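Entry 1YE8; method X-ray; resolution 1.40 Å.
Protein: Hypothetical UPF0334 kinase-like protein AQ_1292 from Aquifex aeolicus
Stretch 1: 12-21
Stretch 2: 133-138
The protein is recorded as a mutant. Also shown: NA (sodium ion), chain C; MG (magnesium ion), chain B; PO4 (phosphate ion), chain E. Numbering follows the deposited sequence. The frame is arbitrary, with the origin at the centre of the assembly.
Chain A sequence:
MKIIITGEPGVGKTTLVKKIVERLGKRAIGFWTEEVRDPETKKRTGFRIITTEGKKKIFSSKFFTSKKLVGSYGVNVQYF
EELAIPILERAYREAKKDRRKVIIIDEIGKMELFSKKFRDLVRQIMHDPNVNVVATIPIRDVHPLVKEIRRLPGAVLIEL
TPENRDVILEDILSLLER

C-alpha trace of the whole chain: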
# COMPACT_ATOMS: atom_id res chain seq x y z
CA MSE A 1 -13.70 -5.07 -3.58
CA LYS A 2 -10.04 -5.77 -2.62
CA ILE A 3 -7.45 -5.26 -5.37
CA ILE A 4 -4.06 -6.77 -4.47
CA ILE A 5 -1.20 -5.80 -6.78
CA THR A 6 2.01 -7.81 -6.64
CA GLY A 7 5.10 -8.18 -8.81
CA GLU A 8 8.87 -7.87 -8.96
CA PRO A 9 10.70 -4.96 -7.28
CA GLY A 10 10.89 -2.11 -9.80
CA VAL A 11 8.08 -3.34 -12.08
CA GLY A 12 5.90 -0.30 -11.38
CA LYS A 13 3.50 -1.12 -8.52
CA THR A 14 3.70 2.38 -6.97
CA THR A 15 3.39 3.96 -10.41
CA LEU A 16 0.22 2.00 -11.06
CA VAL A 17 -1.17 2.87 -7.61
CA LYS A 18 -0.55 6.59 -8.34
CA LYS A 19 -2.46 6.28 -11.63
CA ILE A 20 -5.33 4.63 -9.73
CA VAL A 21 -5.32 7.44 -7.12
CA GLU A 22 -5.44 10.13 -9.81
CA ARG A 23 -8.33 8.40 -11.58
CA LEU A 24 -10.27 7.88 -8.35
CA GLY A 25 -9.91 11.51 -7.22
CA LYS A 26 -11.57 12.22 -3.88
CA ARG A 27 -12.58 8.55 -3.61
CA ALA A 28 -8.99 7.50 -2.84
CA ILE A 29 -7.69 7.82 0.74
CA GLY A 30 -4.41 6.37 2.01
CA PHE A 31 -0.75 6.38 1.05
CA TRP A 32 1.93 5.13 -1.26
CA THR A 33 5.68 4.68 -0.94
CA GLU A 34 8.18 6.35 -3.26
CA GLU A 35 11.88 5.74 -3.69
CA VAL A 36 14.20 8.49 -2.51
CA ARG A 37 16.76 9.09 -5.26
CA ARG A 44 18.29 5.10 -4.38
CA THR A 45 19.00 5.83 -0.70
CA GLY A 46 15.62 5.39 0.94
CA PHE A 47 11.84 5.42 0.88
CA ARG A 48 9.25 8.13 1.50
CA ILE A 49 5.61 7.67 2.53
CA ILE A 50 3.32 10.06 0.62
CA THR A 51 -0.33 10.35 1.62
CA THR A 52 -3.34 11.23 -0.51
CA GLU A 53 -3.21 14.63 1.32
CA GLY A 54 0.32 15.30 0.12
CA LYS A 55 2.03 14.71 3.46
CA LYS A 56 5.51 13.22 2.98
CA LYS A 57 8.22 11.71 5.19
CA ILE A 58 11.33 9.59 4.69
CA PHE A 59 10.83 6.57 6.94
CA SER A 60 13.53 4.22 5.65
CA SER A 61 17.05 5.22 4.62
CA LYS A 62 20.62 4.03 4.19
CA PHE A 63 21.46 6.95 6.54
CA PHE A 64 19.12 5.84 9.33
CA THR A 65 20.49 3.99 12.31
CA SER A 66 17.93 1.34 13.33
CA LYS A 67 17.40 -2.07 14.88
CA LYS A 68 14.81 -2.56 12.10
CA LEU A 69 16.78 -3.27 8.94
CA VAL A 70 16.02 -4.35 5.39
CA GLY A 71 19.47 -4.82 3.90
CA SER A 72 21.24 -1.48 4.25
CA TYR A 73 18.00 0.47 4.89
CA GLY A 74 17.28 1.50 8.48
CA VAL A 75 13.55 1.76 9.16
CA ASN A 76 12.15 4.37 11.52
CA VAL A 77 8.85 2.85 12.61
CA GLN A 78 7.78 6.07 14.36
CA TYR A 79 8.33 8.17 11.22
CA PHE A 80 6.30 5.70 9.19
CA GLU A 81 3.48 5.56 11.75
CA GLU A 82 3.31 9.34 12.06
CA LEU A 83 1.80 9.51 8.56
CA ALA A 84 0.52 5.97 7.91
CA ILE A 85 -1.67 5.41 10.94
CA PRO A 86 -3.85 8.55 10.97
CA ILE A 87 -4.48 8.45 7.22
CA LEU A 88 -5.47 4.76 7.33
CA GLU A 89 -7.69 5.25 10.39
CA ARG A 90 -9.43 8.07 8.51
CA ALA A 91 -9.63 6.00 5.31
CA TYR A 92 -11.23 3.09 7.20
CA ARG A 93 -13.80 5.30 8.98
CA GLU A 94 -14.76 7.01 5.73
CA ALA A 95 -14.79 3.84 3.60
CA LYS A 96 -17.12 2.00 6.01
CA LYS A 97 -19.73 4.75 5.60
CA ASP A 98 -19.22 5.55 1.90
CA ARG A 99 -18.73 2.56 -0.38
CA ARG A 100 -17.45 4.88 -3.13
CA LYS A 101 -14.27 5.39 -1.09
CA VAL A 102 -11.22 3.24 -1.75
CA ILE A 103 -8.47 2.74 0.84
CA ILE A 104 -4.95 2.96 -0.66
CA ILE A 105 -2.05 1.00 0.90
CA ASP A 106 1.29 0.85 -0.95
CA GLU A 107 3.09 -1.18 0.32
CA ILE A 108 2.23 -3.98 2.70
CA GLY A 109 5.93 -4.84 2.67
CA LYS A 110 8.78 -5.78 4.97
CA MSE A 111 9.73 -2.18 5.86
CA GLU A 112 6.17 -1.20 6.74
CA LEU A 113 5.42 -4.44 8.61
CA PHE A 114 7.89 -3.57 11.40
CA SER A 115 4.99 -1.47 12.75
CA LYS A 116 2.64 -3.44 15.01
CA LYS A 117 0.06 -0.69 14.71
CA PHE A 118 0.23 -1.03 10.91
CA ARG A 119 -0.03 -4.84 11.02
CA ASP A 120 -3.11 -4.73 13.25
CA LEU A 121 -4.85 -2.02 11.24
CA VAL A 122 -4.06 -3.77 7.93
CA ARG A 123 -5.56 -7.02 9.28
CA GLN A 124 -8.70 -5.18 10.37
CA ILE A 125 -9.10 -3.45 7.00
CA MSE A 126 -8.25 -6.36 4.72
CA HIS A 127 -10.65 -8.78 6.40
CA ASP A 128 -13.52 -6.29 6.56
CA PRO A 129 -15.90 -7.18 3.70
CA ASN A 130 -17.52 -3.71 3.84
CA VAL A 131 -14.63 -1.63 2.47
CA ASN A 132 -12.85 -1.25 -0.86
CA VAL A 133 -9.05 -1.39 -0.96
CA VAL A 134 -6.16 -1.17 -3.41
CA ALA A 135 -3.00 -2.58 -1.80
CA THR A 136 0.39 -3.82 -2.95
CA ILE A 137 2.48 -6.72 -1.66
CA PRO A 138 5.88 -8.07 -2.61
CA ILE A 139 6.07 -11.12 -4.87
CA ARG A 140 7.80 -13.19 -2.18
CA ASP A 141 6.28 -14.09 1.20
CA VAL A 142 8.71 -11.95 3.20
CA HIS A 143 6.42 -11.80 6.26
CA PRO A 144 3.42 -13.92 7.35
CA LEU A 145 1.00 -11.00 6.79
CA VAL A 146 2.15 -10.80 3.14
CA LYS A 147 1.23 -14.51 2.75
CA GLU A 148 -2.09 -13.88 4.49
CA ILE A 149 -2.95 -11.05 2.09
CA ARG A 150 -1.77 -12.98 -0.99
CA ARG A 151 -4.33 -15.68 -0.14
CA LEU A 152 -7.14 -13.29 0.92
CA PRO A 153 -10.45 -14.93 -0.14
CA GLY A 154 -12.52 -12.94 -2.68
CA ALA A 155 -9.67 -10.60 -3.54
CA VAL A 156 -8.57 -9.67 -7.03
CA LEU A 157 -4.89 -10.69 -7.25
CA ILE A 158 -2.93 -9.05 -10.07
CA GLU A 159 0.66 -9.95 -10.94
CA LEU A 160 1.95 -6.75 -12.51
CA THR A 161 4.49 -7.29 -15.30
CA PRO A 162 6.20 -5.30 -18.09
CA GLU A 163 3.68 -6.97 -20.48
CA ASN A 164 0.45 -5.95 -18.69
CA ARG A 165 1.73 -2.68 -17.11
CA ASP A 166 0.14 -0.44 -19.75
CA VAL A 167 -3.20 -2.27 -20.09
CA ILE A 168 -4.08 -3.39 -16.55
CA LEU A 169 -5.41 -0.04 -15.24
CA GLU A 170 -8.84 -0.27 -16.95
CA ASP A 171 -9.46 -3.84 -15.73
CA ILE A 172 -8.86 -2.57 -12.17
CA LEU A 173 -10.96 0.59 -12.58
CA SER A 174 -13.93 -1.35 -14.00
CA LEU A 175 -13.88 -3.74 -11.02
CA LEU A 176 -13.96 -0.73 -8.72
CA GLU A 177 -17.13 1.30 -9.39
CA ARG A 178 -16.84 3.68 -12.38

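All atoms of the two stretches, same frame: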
# COMPACT_ATOMS: atom_id res chain seq x y z
N GLY A 12 6.80 -1.42 -11.25
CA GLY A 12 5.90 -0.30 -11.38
C GLY A 12 4.64 -0.34 -10.53
O GLY A 12 3.63 0.27 -10.91
N LYS A 13 4.68 -1.03 -9.39
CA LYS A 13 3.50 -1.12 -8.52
C LYS A 13 3.06 0.25 -7.98
O LYS A 13 1.88 0.59 -8.06
CB LYS A 13 3.71 -2.11 -7.37
CG LYS A 13 3.98 -3.54 -7.84
CD LYS A 13 3.85 -4.57 -6.72
CE LYS A 13 4.80 -4.38 -5.56
NZ LYS A 13 6.17 -4.83 -5.90
N THR A 14 4.00 1.02 -7.45
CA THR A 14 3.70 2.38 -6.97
C THR A 14 3.16 3.27 -8.09
O THR A 14 2.19 3.99 -7.91
CB THR A 14 4.94 3.01 -6.35
OG1 THR A 14 5.36 2.22 -5.23
CG2 THR A 14 4.64 4.41 -5.76
N THR A 15 3.80 3.19 -9.26
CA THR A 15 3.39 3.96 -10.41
C THR A 15 1.94 3.66 -10.77
O THR A 15 1.16 4.57 -11.03
CB THR A 15 4.31 3.64 -11.60
OG1 THR A 15 5.57 4.27 -11.37
CG2 THR A 15 3.79 4.28 -12.91
N LEU A 16 1.59 2.38 -10.79
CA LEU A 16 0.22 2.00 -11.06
C LEU A 16 -0.73 2.52 -9.97
O LEU A 16 -1.80 3.06 -10.27
CB LEU A 16 0.11 0.48 -11.19
CG LEU A 16 -1.29 -0.11 -11.35
CD1 LEU A 16 -2.03 0.46 -12.58
CD2 LEU A 16 -1.19 -1.61 -11.44
N VAL A 17 -0.35 2.34 -8.70
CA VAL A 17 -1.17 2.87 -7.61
C VAL A 17 -1.42 4.38 -7.77
O VAL A 17 -2.54 4.83 -7.58
CB VAL A 17 -0.58 2.51 -6.23
CG1 VAL A 17 -1.28 3.29 -5.11
CG2 VAL A 17 -0.72 1.02 -5.97
N LYS A 18 -0.39 5.15 -8.14
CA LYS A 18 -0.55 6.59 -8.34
C LYS A 18 -1.54 6.90 -9.47
O LYS A 18 -2.36 7.82 -9.35
CB LYS A 18 0.81 7.25 -8.57
CG LYS A 18 1.64 7.31 -7.29
CD LYS A 18 3.06 7.76 -7.54
CE LYS A 18 3.13 9.21 -7.99
NZ LYS A 18 4.55 9.61 -8.17
N LYS A 19 -1.50 6.11 -10.54
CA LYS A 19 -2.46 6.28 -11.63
C LYS A 19 -3.88 6.00 -11.14
O LYS A 19 -4.82 6.70 -11.51
CB LYS A 19 -2.15 5.32 -12.79
CG LYS A 19 -0.94 5.64 -13.63
CD LYS A 19 -0.68 4.48 -14.61
CE LYS A 19 0.49 4.73 -15.51
NZ LYS A 19 0.66 3.57 -16.43
N ILE A 20 -4.03 4.97 -10.30
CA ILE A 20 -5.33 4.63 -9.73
C ILE A 20 -5.84 5.77 -8.85
O ILE A 20 -7.02 6.16 -8.95
CB ILE A 20 -5.26 3.28 -8.95
CG1 ILE A 20 -5.03 2.10 -9.91
CG2 ILE A 20 -6.52 3.04 -8.15
CD1 ILE A 20 -4.55 0.81 -9.20
N VAL A 21 -4.97 6.31 -8.00
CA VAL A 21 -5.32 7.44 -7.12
C VAL A 21 -5.79 8.64 -7.95
O VAL A 21 -6.82 9.25 -7.62
CB VAL A 21 -4.14 7.81 -6.21
CG1 VAL A 21 -4.36 9.16 -5.51
CG2 VAL A 21 -3.90 6.70 -5.17
N VAL A 133 -10.48 -1.62 -1.17
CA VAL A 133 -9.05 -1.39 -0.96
C VAL A 133 -8.24 -1.68 -2.21
O VAL A 133 -8.53 -2.64 -2.92
CB VAL A 133 -8.48 -2.30 0.18
CG1 VAL A 133 -7.02 -1.93 0.50
CG2 VAL A 133 -9.33 -2.24 1.45
N VAL A 134 -7.24 -0.84 -2.47
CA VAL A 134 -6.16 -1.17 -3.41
C VAL A 134 -4.87 -1.23 -2.60
O VAL A 134 -4.49 -0.24 -1.97
CB VAL A 134 -6.02 -0.12 -4.53
CG1 VAL A 134 -4.80 -0.39 -5.41
CG2 VAL A 134 -7.30 -0.09 -5.37
N ALA A 135 -4.22 -2.39 -2.62
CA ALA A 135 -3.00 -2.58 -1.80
C ALA A 135 -1.96 -3.29 -2.64
O ALA A 135 -2.29 -4.02 -3.58
CB ALA A 135 -3.28 -3.36 -0.53
N THR A 136 -0.69 -3.10 -2.29
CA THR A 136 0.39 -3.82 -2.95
C THR A 136 1.10 -4.71 -1.93
O THR A 136 1.17 -4.40 -0.73
CB THR A 136 1.42 -2.86 -3.55
OG1 THR A 136 1.92 -1.99 -2.52
CG2 THR A 136 0.76 -1.97 -4.60
N ILE A 137 1.63 -5.82 -2.44
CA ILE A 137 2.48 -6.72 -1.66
C ILE A 137 3.64 -7.17 -2.51
O ILE A 137 3.53 -7.24 -3.74
CB ILE A 137 1.71 -7.97 -1.13
CG1 ILE A 137 1.03 -8.75 -2.28
CG2 ILE A 137 0.74 -7.58 -0.02
CD1 ILE A 137 0.43 -10.06 -1.82
N PRO A 138 4.75 -7.51 -1.87
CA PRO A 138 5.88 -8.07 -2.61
C PRO A 138 5.54 -9.43 -3.20
O PRO A 138 4.56 -10.08 -2.80
CB PRO A 138 7.01 -8.15 -1.56
CG PRO A 138 6.36 -8.03 -0.25
CD PRO A 138 5.02 -7.41 -0.42
NA NA C . 7.52 -3.76 -7.46
MG MG B . 6.76 0.65 -5.01
P PO4 E . 7.67 -0.78 -7.96
O1 PO4 E . 6.72 -0.09 -7.00
O2 PO4 E . 8.01 0.02 -9.18
O3 PO4 E . 7.00 -2.05 -8.40
O4 PO4 E . 8.95 -1.13 -7.24
O HOH W 1 7.25 1.66 -3.30
O HOH W 2 5.54 -0.53 -4.21
O HOH W 3 8.08 2.07 -6.42
O HOH W 4 7.09 -2.56 -4.77

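The contact pairs a helix, residues 13-21, with a strand that includes 133-136, and the two run nearly antiparallel: their N-to-C directions differ by 164°, and their axes come within 9.5 Å. The register follows from the nearest CA atoms, K13 CA to T136 CA at 6.9 Å and V17 CA to V134 CA at 7.7 Å. Four residues along the helix thus match two along the strand, roughly one helical turn against one strand repeat. The two stretches bury 279 Å² between them, both sides summed.

Apolar packing carries most of the contact. On the helix, the CA-to-CB bonds of K13, V17 and I20 point toward the strand, at the spacing expected for one helical face; on the strand, V134 and T136 point toward the helix while A135 between them points away, the usual alternation. The tightest of these contacts is V17 CG2 to T136 CG2 at 3.6 Å, so the threonine meets the helix with its methyl. K13 CB lies 4.0 Å from the same T136 CG2, which therefore sits against consecutive turns. T136 OG1, in turn, is hydrogen-bonded elsewhere in the structure. V134 takes the next position: its CG1 is 4.0 Å from I20 CD1 and 4.4 Å from V17 CG2.

The polar backbone contributes proximity rather than bonding. K13 CE approaches I137 O at 3.6 Å, yet no hydrogen bond crosses between the stretches. The helix satisfies its own backbone through i to i+4 bonds, from L16 N to G12 O (2.9 Å) through V21 N to V17 O (2.9 Å).

Ion and phosphate interactions gather at the N-terminal end of the helix. Three successive amides converge on the phosphate: G12 N to PO4 O3 at 2.9 Å, K13 N to PO4 O3 at 2.7 Å and T14 N to PO4 O1 at 3.0 Å. The angles of 168° at K13 and 173° at T14 are close to linear, whereas the additional bond from G12 N to PO4 O2, 2.8 Å long, is weak at 119°. G12 is the N-cap residue, and its phi/psi of 119/27 would jam a CB against the preceding carbonyl oxygen, a conformation that calls for glycine. T14, whose CA-to-CB bond points away from the strand, places OG1 2.1 Å from the magnesium ion, which PO4 O1 also binds at 2.1 Å. The modelled sodium lies 2.3 Å from K13 NZ and 2.0 Å from PO4 O3. K13 thus joins the two regions, packing its CB on the strand while its NZ reaches the ion site.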